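Local atomic coordinates of tetraacyldisaccharide 4'-kinase (Aquifex aeolicus, PDB entry 4EHX), a protein that transfers the gamma-phosphate of ATP to the 4'-position of a tetraacyldisaccharide 1-phosphate, giving lipid IVA in the last step of its pathway. Residues A[52-57]-A[298-303]; A[184-189]-A[202-207]. All blocks are in the same frame, centred on the assembly; numbering follows the deposited sequence.

Overall arrangement
Contact 1 sets helix 51-61, whose first residues complete the predicted ATP-binding P-loop, against the end of strand 291-300; contact 2 pairs strands 182-186 and 201-212. Their centres lie about 8 Å apart. Strand 201-212 also pairs antiparallel with strand 291-300, and Lys299 N of contact 1 is 2.8 Å from Phe205 O of contact 2. A second link is polar: Ser53 OG and Arg206 NH1, 2.8 Å apart and probably hydrogen-bonded, join the P-loop helix to strand 201-212. Both contacts probably border the nucleotide site, since Thr52 belongs to the predicted ATP-binding residues and the side chain of Tyr187 comes within about 4 Å of Gly48, another of them.

Contact 1 (A[52-57]-A[298-303])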
ATOM      1  N   THR A  52      -0.308  -2.188  -0.289  1.00 20.21           N
ATOM      2  CA  THR A  52      -0.027  -1.836  -1.682  1.00 26.10           C
ATOM      3  C   THR A  52      -0.433  -2.983  -2.609  1.00 28.64           C
ATOM      4  O   THR A  52      -1.147  -2.771  -3.596  1.00 23.26           O
ATOM      5  CB  THR A  52       1.458  -1.465  -1.890  1.00 28.09           C
ATOM      6  OG1 THR A  52       1.793  -0.380  -1.020  1.00 34.83           O
ATOM      7  CG2 THR A  52       1.710  -1.026  -3.328  1.00 29.52           C
ATOM      8  N   SER A  53       0.014  -4.196  -2.292  1.00 21.49           N
ATOM      9  CA  SER A  53      -0.384  -5.367  -3.080  1.00 23.90           C
ATOM     10  C   SER A  53      -1.895  -5.533  -3.139  1.00 19.45           C
ATOM     11  O   SER A  53      -2.459  -5.870  -4.191  1.00 19.73           O
ATOM     12  CB  SER A  53       0.248  -6.655  -2.533  1.00 21.70           C
ATOM     13  OG  SER A  53       1.645  -6.633  -2.686  1.00 29.54           O
ATOM     14  N   PHE A  54      -2.572  -5.318  -2.016  1.00 18.61           N
ATOM     15  CA  PHE A  54      -4.008  -5.498  -2.013  1.00 17.58           C
ATOM     16  C   PHE A  54      -4.712  -4.445  -2.860  1.00 19.26           C
ATOM     17  O   PHE A  54      -5.694  -4.743  -3.535  1.00 21.78           O
ATOM     18  CB  PHE A  54      -4.602  -5.520  -0.589  1.00 17.82           C
ATOM     19  CG  PHE A  54      -6.042  -5.903  -0.580  1.00 19.73           C
ATOM     20  CD1 PHE A  54      -6.420  -7.244  -0.685  1.00 23.17           C
ATOM     21  CD2 PHE A  54      -7.027  -4.934  -0.527  1.00 16.43           C
ATOM     22  CE1 PHE A  54      -7.759  -7.609  -0.721  1.00 22.73           C
ATOM     23  CE2 PHE A  54      -8.360  -5.289  -0.577  1.00 19.09           C
ATOM     24  CZ  PHE A  54      -8.730  -6.628  -0.665  1.00 25.94           C
ATOM     25  N   VAL A  55      -4.233  -3.204  -2.816  1.00 25.04           N
ATOM     26  CA  VAL A  55      -4.824  -2.166  -3.663  1.00 21.02           C
ATOM     27  C   VAL A  55      -4.734  -2.555  -5.143  1.00 21.80           C
ATOM     28  O   VAL A  55      -5.711  -2.430  -5.889  1.00 22.21           O
ATOM     29  CB  VAL A  55      -4.179  -0.767  -3.411  1.00 21.11           C
ATOM     30  CG1 VAL A  55      -4.680   0.227  -4.425  1.00 24.82           C
ATOM     31  CG2 VAL A  55      -4.508  -0.300  -1.987  1.00 22.95           C
ATOM     32  N   MET A  56      -3.569  -3.038  -5.568  1.00 18.50           N
ATOM     33  CA  MET A  56      -3.390  -3.477  -6.959  1.00 19.28           C
ATOM     34  C   MET A  56      -4.370  -4.593  -7.294  1.00 24.52           C
ATOM     35  O   MET A  56      -4.998  -4.605  -8.352  1.00 23.06           O
ATOM     36  CB  MET A  56      -1.968  -3.990  -7.174  1.00 24.45           C
ATOM     37  CG  MET A  56      -0.891  -2.915  -7.057  1.00 32.47           C
ATOM     38  SD  MET A  56       0.755  -3.665  -6.907  1.00 32.06           S
ATOM     39  CE  MET A  56       0.892  -4.421  -8.527  1.00 33.05           C
ATOM     40  N   TYR A  57      -4.474  -5.547  -6.380  1.00 20.57           N
ATOM     41  CA  TYR A  57      -5.371  -6.682  -6.534  1.00 21.03           C
ATOM     42  C   TYR A  57      -6.830  -6.236  -6.656  1.00 21.51           C
ATOM     43  O   TYR A  57      -7.568  -6.684  -7.539  1.00 19.96           O
ATOM     44  CB  TYR A  57      -5.189  -7.633  -5.350  1.00 22.55           C
ATOM     45  CG  TYR A  57      -6.283  -8.659  -5.243  1.00 24.89           C
ATOM     46  CD1 TYR A  57      -6.243  -9.831  -5.998  1.00 23.44           C
ATOM     47  CD2 TYR A  57      -7.356  -8.463  -4.379  1.00 23.00           C
ATOM     48  CE1 TYR A  57      -7.260 -10.777  -5.898  1.00 30.08           C
ATOM     49  CE2 TYR A  57      -8.367  -9.397  -4.269  1.00 25.23           C
ATOM     50  CZ  TYR A  57      -8.319 -10.547  -5.032  1.00 30.21           C
ATOM     51  OH  TYR A  57      -9.338 -11.458  -4.916  1.00 27.03           O
ATOM     52  N   VAL A 298      -1.207 -11.295  -5.495  1.00 31.25           N
ATOM     53  CA  VAL A 298      -2.052 -11.655  -4.368  1.00 31.44           C
ATOM     54  C   VAL A 298      -2.903 -12.848  -4.750  1.00 27.64           C
ATOM     55  O   VAL A 298      -3.479 -12.896  -5.836  1.00 30.03           O
ATOM     56  CB  VAL A 298      -3.000 -10.499  -3.942  1.00 30.67           C
ATOM     57  CG1 VAL A 298      -4.189 -11.048  -3.145  1.00 25.31           C
ATOM     58  CG2 VAL A 298      -2.243  -9.445  -3.145  1.00 34.47           C
ATOM     59  N   LYS A 299      -2.972 -13.817  -3.853  1.00 31.71           N
ATOM     60  CA  LYS A 299      -3.902 -14.915  -4.002  1.00 30.01           C
ATOM     61  C   LYS A 299      -4.811 -14.824  -2.797  1.00 27.24           C
ATOM     62  O   LYS A 299      -4.342 -14.921  -1.662  1.00 27.98           O
ATOM     63  CB  LYS A 299      -3.169 -16.250  -3.979  1.00 26.31           C
ATOM     64  CG  LYS A 299      -1.999 -16.330  -4.959  1.00 31.66           C
ATOM     65  CD  LYS A 299      -2.496 -16.395  -6.384  1.00 29.04           C
ATOM     66  CE  LYS A 299      -1.331 -16.643  -7.363  1.00 32.40           C
ATOM     67  NZ  LYS A 299      -1.809 -16.666  -8.771  1.00 42.79           N
ATOM     68  N   LEU A 300      -6.099 -14.644  -3.041  1.00 22.00           N
ATOM     69  CA  LEU A 300      -7.050 -14.450  -1.949  1.00 23.06           C
ATOM     70  C   LEU A 300      -8.044 -15.596  -1.862  1.00 27.68           C
ATOM     71  O   LEU A 300      -8.682 -15.930  -2.850  1.00 29.15           O
ATOM     72  CB  LEU A 300      -7.826 -13.155  -2.178  1.00 23.94           C
ATOM     73  CG  LEU A 300      -8.554 -12.574  -0.959  1.00 27.85           C
ATOM     74  CD1 LEU A 300      -7.554 -11.877  -0.077  1.00 27.57           C
ATOM     75  CD2 LEU A 300      -9.622 -11.591  -1.394  1.00 34.64           C
ATOM     76  N   GLU A 301      -8.210 -16.177  -0.678  1.00 31.88           N
ATOM     77  CA  GLU A 301      -9.221 -17.210  -0.488  1.00 30.32           C
ATOM     78  C   GLU A 301     -10.643 -16.634  -0.577  1.00 33.21           C
ATOM     79  O   GLU A 301     -10.881 -15.501  -0.162  1.00 33.75           O
ATOM     80  CB  GLU A 301      -9.026 -17.921   0.854  1.00 32.23           C
ATOM     81  CG  GLU A 301      -7.765 -18.745   0.938  1.00 40.16           C
ATOM     82  CD  GLU A 301      -7.746 -19.657   2.154  1.00 42.05           C
ATOM     83  OE1 GLU A 301      -8.734 -19.653   2.923  1.00 41.17           O
ATOM     84  OE2 GLU A 301      -6.744 -20.377   2.337  1.00 46.96           O
ATOM     85  N   ARG A 302     -11.571 -17.414  -1.126  1.00 27.92           N
ATOM     86  CA  ARG A 302     -12.994 -17.026  -1.212  1.00 35.37           C
ATOM     87  C   ARG A 302     -13.162 -15.739  -2.007  1.00 30.98           C
ATOM     88  O   ARG A 302     -14.001 -14.904  -1.693  1.00 30.57           O
ATOM     89  CB  ARG A 302     -13.601 -16.842   0.180  1.00 46.88           C
ATOM     90  CG  ARG A 302     -13.329 -17.977   1.150  1.00 66.20           C
ATOM     91  CD  ARG A 302     -13.691 -17.579   2.583  1.00 75.03           C
ATOM     92  NE  ARG A 302     -15.135 -17.574   2.818  1.00 78.96           N
ATOM     93  CZ  ARG A 302     -15.833 -16.513   3.216  1.00 82.08           C
ATOM     94  NH1 ARG A 302     -15.227 -15.352   3.431  1.00 75.60           N
ATOM     95  NH2 ARG A 302     -17.143 -16.614   3.402  1.00 85.37           N
ATOM     96  N   GLU A 303     -12.324 -15.571  -3.024  1.00 27.62           N
ATOM     97  CA  GLU A 303     -12.336 -14.371  -3.850  1.00 29.00           C
ATOM     98  C   GLU A 303     -13.740 -13.996  -4.373  1.00 28.88           C
ATOM     99  O   GLU A 303     -14.116 -12.812  -4.409  1.00 27.66           O
ATOM    100  CB  GLU A 303     -11.341 -14.586  -4.990  1.00 32.30           C
ATOM    101  CG  GLU A 303     -11.525 -13.753  -6.205  1.00 33.36           C
ATOM    102  CD  GLU A 303     -10.356 -13.946  -7.137  1.00 29.92           C
ATOM    103  OE1 GLU A 303      -9.299 -13.335  -6.880  1.00 28.22           O
ATOM    104  OE2 GLU A 303     -10.484 -14.738  -8.090  1.00 30.82           O
TER
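Tyr57 meets Val298, Leu300 and Glu303 where the P-loop helix of this kinase packs on the end of strand 291-300. The axes of helix 52-57 and strand 298-300 are 9.2 Å apart and inclined at 73°, so the strand runs steeply across the helix. Val298 lays its CG1 methyl over one face of the Tyr57 ring, 4.0 Å from the centroid and displaced toward the rim, in a CH-pi contact. A beta-branched valine suits the place because branching at CB gives it a second methyl, CG2, that lies 3.7 Å from Ser53 O. In Tyr57, chi1 of 166° sets CG anti to the backbone N, and the ring beyond it reaches the strand, where Leu300 CD2 comes within 3.8 Å of Tyr57 CE2. Farther in, Leu300 CD1 approaches the edge of the Phe54 ring through CE1, and Leu306 of helix 303-312 touches Phe54, Tyr57 and Leu300 alike.

Tyrosine combines this greasy ring with a polar end that reaches the start of the next helix. A type II turn from Leu300 to Glu303 carries the chain from strand into helix 303-312, with Arg302 at the N-cap position. Ser53 CB rests against Val298 CG2, while its hydroxyl is hydrogen-bonded to Arg206 NH1 of strand 201-212. The Glu303 side chain is extended; its carboxylate and the Tyr57 ring have planes 22° apart, nearly coplanar, with OE1 at the ring's edge, and Tyr57 OH donates to the anti lone pair of Glu303 OE1 at 2.7 Å.

Contact 2 (A[184-189]-A[202-207]); sequences VLTYQE and FKMFRE
Gln188 lies over Phe205 and crosses Lys203 at about a right angle. Its CB stands over the centre of the Phe205 ring, 3.5 Å from the centroid, a CH-pi contact in which the flat phenyl face receives an aliphatic carbon. Its chi1 (-66°) sets CG anti to the carbonyl carbon, and the bend at chi2 turns the amide back toward Leu185. There NE2 donates to Leu185 O, which lies almost in the amide plane; Met204 N reaches the same oxygen from the opposite face, 2.9 Å away. The aliphatic stem of Lys203 passes the amide, CG lying 3.7 Å from Gln188 NE2, while water 2 bridges Gln188 OE1 and Lys203 NZ. Phe193 N also binds Gln188 OE1, and Glu194 forms a salt bridge with Lys203. An alanine in place of Gln188 would probably leave Leu185 O without its second donor and the lysine stem without the amide it crosses.

Met204 offers a long apolar chain: CB packs 3.6 Å from Val184 CG1, and its end lies beside Thr186 CG2. Beyond the strand end, Arg206 N donates to Glu189 OE1 (2.9 Å), meeting it from above the carboxylate plane, and water 1 ties that oxygen to Tyr187 N and Met204 O. Water 3 joins Glu189 OE2 to Arg206 NE, lying over one face of the Tyr187 ring; the Tyr187 and Arg206 side chains lie side by side, with ring and guanidinium planes 83° apart. Arg206 NH1 also bonds Ser53 OG. Strand 182-186 pairs parallel with strand 150-156 as well, so its parallel bridges to Phe202 and Lys203 extend the parallel sheet characteristic of P-loop kinases, before strand 201-212 pairs antiparallel with strand 291-300.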
ATOM      1  N   VAL A 184      -9.040  -8.763   5.875  1.00 22.36           N
ATOM      2  CA  VAL A 184      -8.108  -9.491   5.027  1.00 25.91           C
ATOM      3  C   VAL A 184      -6.935  -9.867   5.908  1.00 30.34           C
ATOM      4  O   VAL A 184      -6.255  -8.988   6.449  1.00 25.80           O
ATOM      5  CB  VAL A 184      -7.610  -8.631   3.837  1.00 22.08           C
ATOM      6  CG1 VAL A 184      -6.566  -9.412   3.006  1.00 20.53           C
ATOM      7  CG2 VAL A 184      -8.790  -8.232   2.936  1.00 20.74           C
ATOM      8  N   LEU A 185      -6.730 -11.171   6.078  1.00 27.14           N
ATOM      9  CA  LEU A 185      -5.697 -11.683   6.968  1.00 27.30           C
ATOM     10  C   LEU A 185      -4.444 -11.931   6.151  1.00 31.69           C
ATOM     11  O   LEU A 185      -4.376 -12.885   5.380  1.00 29.32           O
ATOM     12  CB  LEU A 185      -6.160 -12.971   7.643  1.00 25.97           C
ATOM     13  CG  LEU A 185      -7.510 -12.954   8.377  1.00 30.94           C
ATOM     14  CD1 LEU A 185      -7.721 -14.261   9.144  1.00 33.02           C
ATOM     15  CD2 LEU A 185      -7.654 -11.761   9.320  1.00 26.67           C
ATOM     16  N   THR A 186      -3.454 -11.067   6.330  1.00 26.78           N
ATOM     17  CA  THR A 186      -2.293 -11.013   5.440  1.00 25.64           C
ATOM     18  C   THR A 186      -1.061 -11.801   5.912  1.00 27.46           C
ATOM     19  O   THR A 186      -0.997 -12.301   7.046  1.00 25.80           O
ATOM     20  CB  THR A 186      -1.868  -9.551   5.241  1.00 27.56           C
ATOM     21  OG1 THR A 186      -1.526  -9.002   6.522  1.00 23.71           O
ATOM     22  CG2 THR A 186      -3.024  -8.722   4.630  1.00 22.45           C
ATOM     23  N   TYR A 187      -0.077 -11.880   5.019  1.00 26.75           N
ATOM     24  CA  TYR A 187       1.178 -12.603   5.244  1.00 31.05           C
ATOM     25  C   TYR A 187       0.970 -14.075   5.578  1.00 29.92           C
ATOM     26  O   TYR A 187       1.750 -14.670   6.323  1.00 33.13           O
ATOM     27  CB  TYR A 187       2.043 -11.889   6.293  1.00 29.86           C
ATOM     28  CG  TYR A 187       2.551 -10.549   5.813  1.00 34.99           C
ATOM     29  CD1 TYR A 187       1.791  -9.391   5.981  1.00 32.28           C
ATOM     30  CD2 TYR A 187       3.778 -10.439   5.162  1.00 38.49           C
ATOM     31  CE1 TYR A 187       2.245  -8.159   5.530  1.00 35.97           C
ATOM     32  CE2 TYR A 187       4.240  -9.210   4.707  1.00 40.99           C
ATOM     33  CZ  TYR A 187       3.470  -8.075   4.896  1.00 40.04           C
ATOM     34  OH  TYR A 187       3.918  -6.851   4.454  1.00 39.02           O
ATOM     35  N   GLN A 188      -0.073 -14.670   5.000  1.00 29.45           N
ATOM     36  CA  GLN A 188      -0.370 -16.081   5.248  1.00 34.18           C
ATOM     37  C   GLN A 188       0.759 -16.971   4.747  1.00 37.84           C
ATOM     38  O   GLN A 188       0.944 -18.091   5.239  1.00 30.45           O
ATOM     39  CB  GLN A 188      -1.680 -16.495   4.569  1.00 33.87           C
ATOM     40  CG  GLN A 188      -2.923 -15.821   5.143  1.00 34.21           C
ATOM     41  CD  GLN A 188      -3.297 -16.334   6.524  1.00 38.34           C
ATOM     42  OE1 GLN A 188      -2.927 -17.446   6.914  1.00 37.97           O
ATOM     43  NE2 GLN A 188      -4.045 -15.525   7.268  1.00 29.48           N
ATOM     44  N   GLU A 189       1.507 -16.470   3.766  1.00 30.19           N
ATOM     45  CA  GLU A 189       2.577 -17.254   3.148  1.00 38.78           C
ATOM     46  C   GLU A 189       3.777 -17.442   4.076  1.00 42.09           C
ATOM     47  O   GLU A 189       4.641 -18.274   3.815  1.00 38.92           O
ATOM     48  CB  GLU A 189       3.013 -16.644   1.802  1.00 38.92           C
ATOM     49  CG  GLU A 189       3.827 -15.359   1.894  1.00 34.48           C
ATOM     50  CD  GLU A 189       2.968 -14.121   2.123  1.00 40.93           C
ATOM     51  OE1 GLU A 189       1.730 -14.217   1.996  1.00 37.69           O
ATOM     52  OE2 GLU A 189       3.529 -13.048   2.429  1.00 36.16           O
ATOM     53  N   PHE A 202     -11.043 -12.936   4.678  1.00 24.56           N
ATOM     54  CA  PHE A 202     -10.346 -13.459   3.501  1.00 29.15           C
ATOM     55  C   PHE A 202      -8.848 -13.572   3.731  1.00 30.76           C
ATOM     56  O   PHE A 202      -8.168 -12.571   3.950  1.00 27.73           O
ATOM     57  CB  PHE A 202     -10.560 -12.517   2.316  1.00 23.58           C
ATOM     58  CG  PHE A 202     -11.999 -12.225   2.043  1.00 27.82           C
ATOM     59  CD1 PHE A 202     -12.633 -11.177   2.691  1.00 25.81           C
ATOM     60  CD2 PHE A 202     -12.729 -13.027   1.177  1.00 30.35           C
ATOM     61  CE1 PHE A 202     -13.972 -10.913   2.455  1.00 29.72           C
ATOM     62  CE2 PHE A 202     -14.067 -12.776   0.941  1.00 31.48           C
ATOM     63  CZ  PHE A 202     -14.688 -11.716   1.582  1.00 31.32           C
ATOM     64  N   LYS A 203      -8.328 -14.784   3.656  1.00 27.67           N
ATOM     65  CA  LYS A 203      -6.897 -14.982   3.815  1.00 27.59           C
ATOM     66  C   LYS A 203      -6.170 -14.549   2.560  1.00 28.25           C
ATOM     67  O   LYS A 203      -6.594 -14.860   1.442  1.00 27.14           O
ATOM     68  CB  LYS A 203      -6.600 -16.455   4.083  1.00 30.40           C
ATOM     69  CG  LYS A 203      -6.987 -16.928   5.478  1.00 30.00           C
ATOM     70  CD  LYS A 203      -6.618 -18.404   5.597  1.00 41.12           C
ATOM     71  CE  LYS A 203      -6.751 -18.930   7.006  1.00 45.10           C
ATOM     72  NZ  LYS A 203      -6.260 -20.339   7.012  1.00 52.67           N
ATOM     73  N   MET A 204      -5.056 -13.853   2.748  1.00 28.33           N
ATOM     74  CA  MET A 204      -4.293 -13.335   1.622  1.00 22.82           C
ATOM     75  C   MET A 204      -2.883 -13.891   1.617  1.00 30.07           C
ATOM     76  O   MET A 204      -2.175 -13.818   2.625  1.00 28.46           O
ATOM     77  CB  MET A 204      -4.236 -11.808   1.695  1.00 24.19           C
ATOM     78  CG  MET A 204      -3.318 -11.184   0.648  1.00 23.41           C
ATOM     79  SD  MET A 204      -3.382  -9.369   0.709  1.00 29.17           S
ATOM     80  CE  MET A 204      -1.636  -8.984   0.888  1.00 26.63           C
ATOM     81  N   PHE A 205      -2.495 -14.449   0.477  1.00 23.62           N
ATOM     82  CA  PHE A 205      -1.165 -15.021   0.277  1.00 26.32           C
ATOM     83  C   PHE A 205      -0.531 -14.175  -0.801  1.00 29.39           C
ATOM     84  O   PHE A 205      -1.230 -13.680  -1.677  1.00 26.60           O
ATOM     85  CB  PHE A 205      -1.260 -16.474  -0.220  1.00 28.88           C
ATOM     86  CG  PHE A 205      -1.831 -17.440   0.792  1.00 30.99           C
ATOM     87  CD1 PHE A 205      -3.195 -17.481   1.041  1.00 30.77           C
ATOM     88  CD2 PHE A 205      -1.005 -18.328   1.466  1.00 29.66           C
ATOM     89  CE1 PHE A 205      -3.725 -18.382   1.967  1.00 30.33           C
ATOM     90  CE2 PHE A 205      -1.528 -19.235   2.385  1.00 34.17           C
ATOM     91  CZ  PHE A 205      -2.885 -19.257   2.640  1.00 34.00           C
ATOM     92  N   ARG A 206       0.782 -13.982  -0.737  1.00 26.33           N
ATOM     93  CA  ARG A 206       1.479 -13.345  -1.844  1.00 26.82           C
ATOM     94  C   ARG A 206       2.527 -14.297  -2.347  1.00 28.14           C
ATOM     95  O   ARG A 206       3.293 -14.853  -1.567  1.00 32.32           O
ATOM     96  CB  ARG A 206       2.106 -12.008  -1.423  1.00 32.61           C
ATOM     97  CG  ARG A 206       1.086 -10.889  -1.315  1.00 33.19           C
ATOM     98  CD  ARG A 206       1.747  -9.528  -1.216  1.00 37.45           C
ATOM     99  NE  ARG A 206       2.530  -9.388  -0.000  1.00 48.06           N
ATOM    100  CZ  ARG A 206       3.181  -8.282   0.344  1.00 53.49           C
ATOM    101  NH1 ARG A 206       3.144  -7.215  -0.439  1.00 54.80           N
ATOM    102  NH2 ARG A 206       3.872  -8.247   1.475  1.00 63.74           N
ATOM    103  N   GLU A 207       2.541 -14.503  -3.653  1.00 24.97           N
ATOM    104  CA  GLU A 207       3.420 -15.475  -4.262  1.00 28.27           C
ATOM    105  C   GLU A 207       4.198 -14.850  -5.422  1.00 35.75           C
ATOM    106  O   GLU A 207       3.661 -14.039  -6.177  1.00 31.04           O
ATOM    107  CB  GLU A 207       2.603 -16.701  -4.702  1.00 36.42           C
ATOM    108  CG  GLU A 207       1.961 -17.414  -3.498  1.00 36.09           C
ATOM    109  CD  GLU A 207       0.974 -18.519  -3.862  1.00 47.29           C
ATOM    110  OE1 GLU A 207       0.829 -18.857  -5.058  1.00 41.20           O
ATOM    111  OE2 GLU A 207       0.340 -19.051  -2.926  1.00 43.42           O
TER
HETATM  112  O   HOH W   1       0.065 -11.826   2.129  1.00 29.70           O
HETATM  113  O   HOH W   2      -3.342 -20.006   6.573  1.00 38.55           O
HETATM  114  O   HOH W   3       2.602 -10.619   2.287  1.00 41.90           O